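Local coordinates for protein predicted HD superfamily hydrolase (uncultured Thermotogales bacterium, PDB 2PQ7) that binds a pair of iron(III) ions in an all-helical HD domain and is probably a metal-dependent hydrolase, its substrate unknown, at residues A[10-21]-A[57-68]; A[37-48]-A[127-135]. All blocks are in the same frame, centred on the assembly; numbering follows the deposited sequence. Where two conformers were deposited one is given.

How the contacts relate
Contact 1 joins helix 14-25 and the turn before it to helix 56-65, and contact 2 sets helix 35-52 across the end of helix 123-133; their centres lie about 12 Å apart. Along the chain the segments alternate, 10-21, 37-48, 57-68 and 127-135, so the three consecutive helices 14-25, 35-52 and 56-65 are shared out between the two contacts. They meet at one iron: H66 and D67 from contact 1 and H37 and D132 from contact 2 bind the same ion, and water 1, bound to that ion, is common to the two. The protein ligands of this one ion thus come from three separate parts of the chain, while H80 and H112 serve the second iron with D67.

Contact 1. Residues A[10-21]-A[57-68]; sequences RIPHLREILNIV and QKAIIAALLHDI. With FE (Fe (III) ion), chain C; FE (Fe (III) ion), chain B.
L64 meets L14 and I17 through a single methyl. Its CD1 lies 3.4 Å from CD1 of L14, a tight carbon pair in which the side chains cross at about a right angle, and I17 brings its CG2 to the same methyl. In the conformer given, L18 also packs against L64. With L14 CG anti to the backbone N (chi1 -174°), its branch swings in between L64 and I60, although its CB does not point at the other helix.

Nearer the start of 10-21, I11 divides its branches between two isoleucines. CD1 of I11 crosses I60 near its CG2 in the conformer given. CG2 of I11 lies 3.9 Å from CD1 of I61, the I11 and I61 side chains sliding past each other in opposite directions. CD1 of I61 also meets the end of I17. Beyond I11, the extended chain of Q57 passes P12 at a right angle, its amide NE2 lying 3.7 Å from CD of the proline and 3.0 Å from the backbone O of R10. Shortened to an alanine, this position would probably leave P12 uncovered and the R10 carbonyl without its polar neighbour.

At the far end, V21 sets CG2 against the backbone O of L64 at 3.3 Å, and CD1 of I68 fits between V21 and I20. Just before I68, H66 and D67 turn to the irons. ND1 of H66 donates to the backbone O of A63 (164° at the hydrogen), which fixes the ring's rotation and presents NE2 to one ion, while D67 bridges both.

The helical segments 14-21 and 57-65 run nearly parallel, 17° apart with axes 10.3 Å from each other at closest. Helix 35-52 covers I60 and A63, helix 99-111 packs on I61 and L65, and helix 80-91 closes over I20 and I68.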
loop_
_atom_site.group_PDB
_atom_site.type_symbol
_atom_site.label_atom_id
_atom_site.label_comp_id
_atom_site.label_asym_id
_atom_site.label_seq_id
_atom_site.Cartn_x
_atom_site.Cartn_y
_atom_site.Cartn_z
ATOM N N ARG A 10 31.377 -12.894 -0.273
ATOM C CA ARG A 10 32.197 -11.694 -0.504
ATOM C C ARG A 10 32.645 -10.932 0.704
ATOM O O ARG A 10 33.632 -10.216 0.647
ATOM C CB ARG A 10 31.439 -10.700 -1.377
ATOM C CG ARG A 10 31.403 -11.092 -2.825
ATOM C CD ARG A 10 30.569 -10.214 -3.699
ATOM N NE ARG A 10 31.199 -8.965 -4.130
ATOM C CZ ARG A 10 30.768 -8.232 -5.140
ATOM N NH1 ARG A 10 29.709 -8.603 -5.847
ATOM N NH2 ARG A 10 31.388 -7.088 -5.429
ATOM N N ILE A 11 31.936 -11.070 1.815
ATOM C CA ILE A 11 32.217 -10.206 2.982
ATOM C C ILE A 11 32.644 -10.994 4.191
ATOM O O ILE A 11 31.844 -11.768 4.721
ATOM C CB ILE A 11 30.957 -9.367 3.279
ATOM C CG1 ILE A 11 30.567 -8.597 2.031
ATOM C CG2 ILE A 11 31.221 -8.443 4.488
ATOM C CD1 ILE A 11 29.251 -8.064 2.071
ATOM N N PRO A 12 33.901 -10.786 4.671
ATOM C CA PRO A 12 34.334 -11.508 5.840
ATOM C C PRO A 12 33.469 -11.276 7.037
ATOM O O PRO A 12 33.018 -10.148 7.275
ATOM C CB PRO A 12 35.722 -10.925 6.142
ATOM C CG PRO A 12 36.156 -10.346 4.928
ATOM C CD PRO A 12 34.976 -9.893 4.182
ATOM N N HIS A 13 33.259 -12.332 7.785
ATOM C CA HIS A 13 32.558 -12.297 9.053
ATOM C C HIS A 13 31.137 -11.856 8.980
ATOM O O HIS A 13 30.542 -11.573 10.014
ATOM C CB HIS A 13 33.317 -11.435 10.064
ATOM C CG HIS A 13 34.698 -11.913 10.313
ATOM N ND1 HIS A 13 34.964 -12.985 11.131
ATOM C CD2 HIS A 13 35.881 -11.533 9.778
ATOM C CE1 HIS A 13 36.267 -13.204 11.133
ATOM N NE2 HIS A 13 36.845 -12.330 10.330
ATOM N N LEU A 14 30.544 -11.907 7.799
ATOM C CA LEU A 14 29.198 -11.418 7.662
ATOM C C LEU A 14 28.187 -12.158 8.518
ATOM O O LEU A 14 27.303 -11.567 9.096
ATOM C CB LEU A 14 28.766 -11.396 6.199
ATOM C CG LEU A 14 27.398 -10.757 5.949
ATOM C CD1 LEU A 14 27.406 -9.344 6.403
ATOM C CD2 LEU A 14 27.024 -10.804 4.482
ATOM N N ARG A 15 28.281 -13.488 8.535
ATOM C CA ARG A 15 27.362 -14.279 9.315
ATOM C C ARG A 15 27.370 -13.894 10.793
ATOM O O ARG A 15 26.286 -13.776 11.405
ATOM C CB ARG A 15 27.752 -15.778 9.176
ATOM C CG ARG A 15 26.804 -16.745 9.873
ATOM C CD ARG A 15 27.148 -18.233 9.590
ATOM N N GLU A 16 28.574 -13.759 11.351
ATOM C CA GLU A 16 28.733 -13.398 12.784
ATOM C C GLU A 16 28.184 -11.978 13.060
ATOM O O GLU A 16 27.407 -11.780 14.011
ATOM C CB GLU A 16 30.167 -13.524 13.257
ATOM N N ILE A 17 28.470 -11.072 12.148
ATOM C CA ILE A 17 27.931 -9.703 12.296
ATOM C C ILE A 17 26.421 -9.716 12.238
ATOM O O ILE A 17 25.772 -9.108 13.065
ATOM C CB ILE A 17 28.532 -8.756 11.268
ATOM C CG1 ILE A 17 30.032 -8.648 11.498
ATOM C CG2 ILE A 17 27.867 -7.363 11.410
ATOM C CD1 ILE A 17 30.776 -7.930 10.372
ATOM N N LEU A 18 25.828 -10.424 11.266
ATOM C CA LEU A 18 24.375 -10.531 11.185
ATOM C C LEU A 18 23.864 -11.116 12.494
ATOM O O LEU A 18 22.883 -10.655 13.070
ATOM C CB LEU A 18 23.918 -11.457 10.031
ATOM C CG LEU A 18 24.051 -10.955 8.593
ATOM C CD1 LEU A 18 24.043 -12.120 7.621
ATOM C CD2 LEU A 18 22.972 -9.978 8.230
ATOM N N ASN A 19 24.534 -12.149 12.968
ATOM C CA ASN A 19 24.099 -12.793 14.204
ATOM C C ASN A 19 24.003 -11.779 15.379
ATOM O O ASN A 19 23.003 -11.703 16.080
ATOM C CB ASN A 19 25.003 -14.001 14.541
ATOM C CG ASN A 19 24.449 -14.830 15.678
ATOM O OD1 ASN A 19 25.150 -15.112 16.657
ATOM N ND2 ASN A 19 23.194 -15.245 15.547
ATOM N N ILE A 20 25.064 -10.991 15.524
ATOM C CA ILE A 20 25.219 -9.955 16.590
ATOM C C ILE A 20 24.105 -8.901 16.457
ATOM O O ILE A 20 23.464 -8.546 17.443
ATOM C CB ILE A 20 26.624 -9.366 16.564
ATOM C CG1 ILE A 20 27.665 -10.364 17.088
ATOM C CG2 ILE A 20 26.697 -8.082 17.394
ATOM C CD1 ILE A 20 29.099 -9.991 16.730
ATOM N N VAL A 21 23.818 -8.484 15.229
ATOM C CA VAL A 21 22.754 -7.560 14.980
ATOM C C VAL A 21 21.408 -8.149 15.389
ATOM O O VAL A 21 20.622 -7.536 16.087
ATOM C CB VAL A 21 22.771 -7.035 13.507
ATOM C CG1 VAL A 21 21.551 -6.225 13.250
ATOM C CG2 VAL A 21 24.069 -6.258 13.208
ATOM N N GLN A 57 32.261 -4.017 0.942
ATOM C CA GLN A 57 32.490 -4.518 2.281
ATOM C C GLN A 57 32.196 -3.415 3.321
ATOM O O GLN A 57 31.500 -3.664 4.295
ATOM C CB GLN A 57 33.905 -5.079 2.455
ATOM C CG GLN A 57 34.185 -6.287 1.537
ATOM C CD GLN A 57 35.472 -7.001 1.852
ATOM O OE1 GLN A 57 36.200 -6.641 2.777
ATOM N NE2 GLN A 57 35.746 -8.073 1.096
ATOM N N LYS A 58 32.794 -2.250 3.094
ATOM C CA LYS A 58 32.552 -1.108 4.000
ATOM C C LYS A 58 31.061 -0.713 4.052
ATOM O O LYS A 58 30.545 -0.544 5.114
ATOM C CB LYS A 58 33.400 0.104 3.581
ATOM C CG LYS A 58 34.897 0.007 3.868
ATOM C CD LYS A 58 35.705 1.209 3.286
ATOM C CE LYS A 58 37.193 1.075 3.539
ATOM N NZ LYS A 58 37.976 2.103 2.822
ATOM N N ALA A 59 30.419 -0.645 2.894
ATOM C CA ALA A 59 29.030 -0.239 2.789
ATOM C C ALA A 59 28.076 -1.178 3.502
ATOM O O ALA A 59 27.233 -0.768 4.270
ATOM C CB ALA A 59 28.689 -0.060 1.341
ATOM N N ILE A 60 28.263 -2.484 3.272
ATOM C CA ILE A 60 27.441 -3.493 3.893
ATOM C C ILE A 60 27.574 -3.531 5.405
ATOM O O ILE A 60 26.572 -3.589 6.118
ATOM C CB ILE A 60 27.821 -4.894 3.344
ATOM C CG1 ILE A 60 27.358 -4.996 1.900
ATOM C CG2 ILE A 60 27.249 -6.025 4.174
ATOM C CD1 ILE A 60 25.818 -4.864 1.699
ATOM N N ILE A 61 28.828 -3.545 5.858
ATOM C CA ILE A 61 29.114 -3.602 7.287
ATOM C C ILE A 61 28.600 -2.334 7.982
ATOM O O ILE A 61 27.968 -2.434 9.033
ATOM C CB ILE A 61 30.578 -3.947 7.567
ATOM C CG1 ILE A 61 30.826 -5.425 7.110
ATOM C CG2 ILE A 61 30.919 -3.786 9.021
ATOM C CD1 ILE A 61 32.253 -5.827 7.187
ATOM N N ALA A 62 28.815 -1.195 7.340
ATOM C CA ALA A 62 28.312 0.012 7.956
ATOM C C ALA A 62 26.768 -0.009 8.056
ATOM O O ALA A 62 26.189 0.367 9.057
ATOM C CB ALA A 62 28.730 1.119 7.133
ATOM N N ALA A 63 26.094 -0.452 6.999
ATOM C CA ALA A 63 24.646 -0.591 7.033
ATOM C C ALA A 63 24.169 -1.553 8.110
ATOM O O ALA A 63 23.204 -1.286 8.802
ATOM C CB ALA A 63 24.144 -1.061 5.688
ATOM N N LEU A 64 24.830 -2.705 8.212
ATOM C CA LEU A 64 24.432 -3.681 9.250
ATOM C C LEU A 64 24.574 -3.133 10.663
ATOM O O LEU A 64 23.754 -3.388 11.536
ATOM C CB LEU A 64 25.210 -4.987 9.090
ATOM C CG LEU A 64 24.586 -6.010 8.175
ATOM C CD1 LEU A 64 25.519 -7.196 8.185
ATOM C CD2 LEU A 64 23.178 -6.382 8.755
ATOM N N LEU A 65 25.652 -2.379 10.886
ATOM C CA LEU A 65 25.927 -1.854 12.218
ATOM C C LEU A 65 25.348 -0.477 12.536
ATOM O O LEU A 65 25.313 -0.095 13.703
ATOM C CB LEU A 65 27.427 -1.783 12.452
ATOM C CG LEU A 65 28.095 -3.148 12.533
ATOM C CD1 LEU A 65 29.610 -2.964 12.594
ATOM C CD2 LEU A 65 27.583 -3.972 13.671
ATOM N N HIS A 66 24.800 0.197 11.540
ATOM C CA HIS A 66 24.535 1.647 11.752
ATOM C C HIS A 66 23.521 1.944 12.852
ATOM O O HIS A 66 23.671 2.909 13.549
ATOM C CB HIS A 66 24.168 2.364 10.464
ATOM C CG HIS A 66 22.731 2.259 10.080
ATOM N ND1 HIS A 66 22.163 1.106 9.602
ATOM C CD2 HIS A 66 21.746 3.189 10.090
ATOM C CE1 HIS A 66 20.878 1.320 9.358
ATOM N NE2 HIS A 66 20.597 2.587 9.653
ATOM N N ASP A 67 22.511 1.098 13.002
ATOM C CA ASP A 67 21.498 1.264 14.036
ATOM C C ASP A 67 21.585 0.195 15.150
ATOM O O ASP A 67 20.588 0.000 15.873
ATOM C CB ASP A 67 20.129 1.232 13.391
ATOM C CG ASP A 67 19.764 2.549 12.706
ATOM O OD1 ASP A 67 20.314 3.654 12.983
ATOM O OD2 ASP A 67 18.823 2.510 11.859
ATOM N N ILE A 68 22.763 -0.436 15.316
ATOM C CA ILE A 68 22.879 -1.514 16.285
ATOM C C ILE A 68 22.687 -1.017 17.717
ATOM O O ILE A 68 22.241 -1.774 18.569
ATOM C CB ILE A 68 24.161 -2.328 16.105
ATOM C CG1 ILE A 68 23.980 -3.745 16.719
ATOM C CG2 ILE A 68 25.401 -1.610 16.678
ATOM C CD1 ILE A 68 25.183 -4.624 16.619
HETATM FE FE FE C . 18.636 3.575 10.048
HETATM FE FE FE B . 19.929 5.596 12.690
HETATM O O HOH W 1 19.520 5.314 10.752
#

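Contact 2. Residues A[37-48]-A[127-135]. With FE (Fe (III) ion), chain C.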
loop_
_atom_site.group_PDB
_atom_site.type_symbol
_atom_site.label_atom_id
_atom_site.label_comp_id
_atom_site.label_asym_id
_atom_site.label_seq_id
_atom_site.Cartn_x
_atom_site.Cartn_y
_atom_site.Cartn_z
ATOM N N HIS A 37 14.305 -2.852 9.203
ATOM C CA HIS A 37 14.883 -1.630 8.653
ATOM C C HIS A 37 16.388 -1.832 8.301
ATOM O O HIS A 37 16.849 -1.535 7.192
ATOM C CB HIS A 37 14.677 -0.447 9.576
ATOM C CG HIS A 37 15.575 0.706 9.288
ATOM N ND1 HIS A 37 15.388 1.565 8.220
ATOM C CD2 HIS A 37 16.728 1.093 9.890
ATOM C CE1 HIS A 37 16.340 2.484 8.238
ATOM N NE2 HIS A 37 17.166 2.219 9.241
ATOM N N THR A 38 17.151 -2.359 9.244
ATOM C CA THR A 38 18.583 -2.602 9.012
ATOM C C THR A 38 18.826 -3.496 7.813
ATOM O O THR A 38 19.680 -3.241 6.976
ATOM C CB THR A 38 19.241 -3.180 10.290
ATOM O OG1 THR A 38 19.328 -2.108 11.248
ATOM C CG2 THR A 38 20.570 -3.621 10.008
ATOM N N PHE A 39 18.019 -4.546 7.680
ATOM C CA PHE A 39 18.213 -5.406 6.533
ATOM C C PHE A 39 17.859 -4.702 5.231
ATOM O O PHE A 39 18.566 -4.853 4.249
ATOM C CB PHE A 39 17.393 -6.676 6.678
ATOM C CG PHE A 39 17.773 -7.503 7.863
ATOM C CD1 PHE A 39 19.101 -7.652 8.224
ATOM C CD2 PHE A 39 16.804 -8.155 8.601
ATOM C CE1 PHE A 39 19.463 -8.416 9.318
ATOM C CE2 PHE A 39 17.156 -8.947 9.684
ATOM C CZ PHE A 39 18.498 -9.077 10.041
ATOM N N ARG A 40 16.817 -3.874 5.235
ATOM C CA ARG A 40 16.469 -3.137 4.008
ATOM C C ARG A 40 17.557 -2.115 3.653
ATOM O O ARG A 40 17.859 -1.876 2.485
ATOM C CB ARG A 40 15.095 -2.488 4.156
ATOM C CG ARG A 40 13.977 -3.544 4.250
ATOM C CD ARG A 40 12.629 -2.939 4.106
ATOM N NE ARG A 40 12.376 -1.896 5.087
ATOM C CZ ARG A 40 11.867 -2.073 6.315
ATOM N NH1 ARG A 40 11.489 -3.247 6.766
ATOM N NH2 ARG A 40 11.759 -1.041 7.102
ATOM N N VAL A 41 18.121 -1.476 4.682
ATOM C CA VAL A 41 19.228 -0.510 4.466
ATOM C C VAL A 41 20.444 -1.234 3.880
ATOM O O VAL A 41 21.113 -0.748 2.962
ATOM C CB VAL A 41 19.551 0.274 5.754
ATOM C CG1 VAL A 41 20.804 1.200 5.535
ATOM C CG2 VAL A 41 18.377 1.138 6.120
HETATM N N MSE A 42 20.760 -2.410 4.393
HETATM C CA MSE A 42 21.860 -3.116 3.831
HETATM C C MSE A 42 21.585 -3.526 2.366
HETATM O O MSE A 42 22.486 -3.454 1.538
HETATM C CB MSE A 42 22.266 -4.259 4.714
HETATM C CG MSE A 42 23.447 -4.957 4.143
HETATM SE SE MSE A 42 22.824 -6.426 3.104
HETATM C CE MSE A 42 22.580 -7.314 4.450
ATOM N N GLU A 43 20.350 -3.900 2.043
ATOM C CA GLU A 43 20.008 -4.208 0.641
ATOM C C GLU A 43 20.212 -2.975 -0.225
ATOM O O GLU A 43 20.798 -3.075 -1.318
ATOM C CB GLU A 43 18.562 -4.712 0.521
ATOM C CG GLU A 43 18.357 -6.060 1.182
ATOM C CD GLU A 43 19.156 -7.183 0.530
ATOM O OE1 GLU A 43 19.514 -7.048 -0.665
ATOM O OE2 GLU A 43 19.407 -8.205 1.215
ATOM N N ASN A 44 19.767 -1.809 0.236
ATOM C CA ASN A 44 19.954 -0.558 -0.501
ATOM C C ASN A 44 21.438 -0.239 -0.654
ATOM O O ASN A 44 21.904 0.154 -1.723
ATOM C CB ASN A 44 19.307 0.585 0.223
ATOM C CG ASN A 44 17.814 0.467 0.342
ATOM O OD1 ASN A 44 17.171 -0.275 -0.405
ATOM N ND2 ASN A 44 17.254 1.214 1.265
ATOM N N ALA A 45 22.206 -0.423 0.417
ATOM C CA ALA A 45 23.649 -0.152 0.360
ATOM C C ALA A 45 24.369 -1.071 -0.611
ATOM O O ALA A 45 25.317 -0.636 -1.284
ATOM C CB ALA A 45 24.278 -0.286 1.744
ATOM N N SER A 46 23.906 -2.321 -0.689
ATOM C CA SER A 46 24.487 -3.314 -1.590
ATOM C C SER A 46 24.297 -2.866 -3.054
ATOM O O SER A 46 25.234 -2.893 -3.866
ATOM C CB SER A 46 23.800 -4.653 -1.380
ATOM O OG SER A 46 24.336 -5.610 -2.245
ATOM N N GLU A 47 23.088 -2.435 -3.367
ATOM C CA GLU A 47 22.768 -1.942 -4.719
ATOM C C GLU A 47 23.625 -0.713 -5.063
ATOM O O GLU A 47 24.330 -0.636 -6.110
ATOM C CB GLU A 47 21.292 -1.543 -4.789
ATOM C CG GLU A 47 20.267 -2.584 -4.329
ATOM N N ILE A 48 23.635 0.237 -4.135
ATOM C CA ILE A 48 24.304 1.493 -4.378
ATOM C C ILE A 48 25.825 1.268 -4.572
ATOM O O ILE A 48 26.421 1.728 -5.569
ATOM C CB ILE A 48 24.041 2.479 -3.248
ATOM C CG1 ILE A 48 22.555 2.867 -3.227
ATOM C CG2 ILE A 48 24.925 3.709 -3.395
ATOM C CD1 ILE A 48 22.152 3.531 -1.925
ATOM N N ILE A 127 27.035 6.783 1.065
ATOM C CA ILE A 127 26.256 5.621 0.663
ATOM C C ILE A 127 25.351 5.178 1.795
ATOM O O ILE A 127 24.152 4.915 1.571
ATOM C CB ILE A 127 27.164 4.469 0.231
ATOM C CG1 ILE A 127 27.862 4.865 -1.079
ATOM C CG2 ILE A 127 26.378 3.165 0.092
ATOM C CD1 ILE A 127 28.908 3.916 -1.521
ATOM N N LEU A 128 25.860 5.164 3.015
ATOM C CA LEU A 128 25.081 4.730 4.172
ATOM C C LEU A 128 23.898 5.634 4.373
ATOM O O LEU A 128 22.784 5.166 4.576
ATOM C CB LEU A 128 25.929 4.702 5.449
ATOM C CG LEU A 128 25.151 4.389 6.726
ATOM C CD1 LEU A 128 24.440 3.015 6.646
ATOM C CD2 LEU A 128 26.060 4.446 7.921
ATOM N N GLN A 129 24.149 6.951 4.369
ATOM C CA GLN A 129 23.069 7.891 4.541
ATOM C C GLN A 129 22.028 7.767 3.447
ATOM O O GLN A 129 20.830 7.726 3.752
ATOM C CB GLN A 129 23.592 9.302 4.664
ATOM C CG GLN A 129 22.529 10.235 5.080
ATOM C CD GLN A 129 23.107 11.567 5.559
ATOM O OE1 GLN A 129 23.590 12.371 4.770
ATOM N NE2 GLN A 129 23.051 11.804 6.857
ATOM N N ASP A 130 22.435 7.592 2.194
ATOM C CA ASP A 130 21.493 7.389 1.144
ATOM C C ASP A 130 20.661 6.132 1.375
ATOM O O ASP A 130 19.438 6.139 1.187
ATOM C CB ASP A 130 22.184 7.235 -0.213
ATOM C CG ASP A 130 22.692 8.537 -0.801
ATOM O OD1 ASP A 130 22.422 9.654 -0.242
ATOM O OD2 ASP A 130 23.338 8.442 -1.882
ATOM N N ALA A 131 21.327 5.043 1.685
ATOM C CA ALA A 131 20.700 3.744 1.897
ATOM C C ALA A 131 19.662 3.784 3.030
ATOM O O ALA A 131 18.571 3.163 2.948
ATOM C CB ALA A 131 21.766 2.720 2.201
ATOM N N ASP A 132 20.003 4.519 4.079
ATOM C CA ASP A 132 19.143 4.683 5.258
ATOM C C ASP A 132 17.921 5.496 4.852
ATOM O O ASP A 132 16.763 5.076 5.078
ATOM C CB ASP A 132 19.930 5.406 6.337
ATOM C CG ASP A 132 19.225 5.447 7.689
ATOM O OD1 ASP A 132 18.635 4.406 8.089
ATOM O OD2 ASP A 132 19.308 6.510 8.342
ATOM N N ARG A 133 18.163 6.631 4.193
ATOM C CA ARG A 133 17.048 7.530 3.884
ATOM C C ARG A 133 16.137 6.976 2.822
ATOM O O ARG A 133 14.922 7.258 2.846
ATOM C CB ARG A 133 17.534 8.933 3.527
ATOM C CG ARG A 133 18.269 9.607 4.647
ATOM C CD ARG A 133 18.936 10.901 4.287
ATOM N NE ARG A 133 17.926 11.867 3.845
ATOM C CZ ARG A 133 17.665 12.225 2.581
ATOM N NH1 ARG A 133 18.380 11.798 1.537
ATOM N NH2 ARG A 133 16.683 13.090 2.370
ATOM N N LEU A 134 16.641 6.106 1.938
ATOM C CA LEU A 134 15.778 5.514 0.911
ATOM C C LEU A 134 14.661 4.677 1.559
ATOM O O LEU A 134 13.634 4.439 0.933
ATOM C CB LEU A 134 16.555 4.567 -0.010
ATOM C CG LEU A 134 17.281 5.173 -1.201
ATOM C CD1 LEU A 134 18.210 4.130 -1.880
ATOM C CD2 LEU A 134 16.203 5.714 -2.218
ATOM N N ASP A 135 14.873 4.216 2.785
ATOM C CA ASP A 135 13.882 3.365 3.452
ATOM C C ASP A 135 12.597 4.099 3.836
ATOM O O ASP A 135 11.621 3.447 4.193
ATOM C CB ASP A 135 14.490 2.659 4.667
ATOM C CG ASP A 135 13.679 1.438 5.080
ATOM O OD1 ASP A 135 13.369 0.601 4.202
ATOM O OD2 ASP A 135 13.388 1.334 6.282
HETATM FE FE FE C . 18.636 3.575 10.048
HETATM O O HOH W 2 14.401 0.496 1.650
HETATM O O HOH W 1 19.520 5.314 10.752
#
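OD2 of D135 is gripped by two donors from helix 35-52, ND1 of H37 and NH2 of R40. The histidine bond is short, 2.8 Å from ND1 to OD2, and almost straight at 177°; the oxygen lies in the ring plane, yet the ring meets it from above the carboxylate plane. R40 comes side-on in a two-pronged salt bridge: its NE takes the syn lone pair of D135 OD1 at 2.8 Å, in the guanidinium plane, and NH2 takes that of OD2, somewhat tilted from it. Water 2 joins OD1 of D135 to ND2 of N44, which also donates to the backbone O of A131 at 2.9 Å, on a lone pair in the carbonyl plane.

The methyl of A131 is a knob in the hole formed by V41, N44, A45 and I48. CD1 of I48 meets CD1 of L134 tip to tip, and V41 sets CG2 over one face of the H37 ring, toward its rim.

With ND1 held by D135, H37 directs NE2 to the iron at 2.2 Å. OD1 of D132 binds the same ion at 2.1 Å, and OD2 of D132 accepts from water 1. H66 and D67 complete the protein ligands, the H...HD...D signature of the HD superfamily.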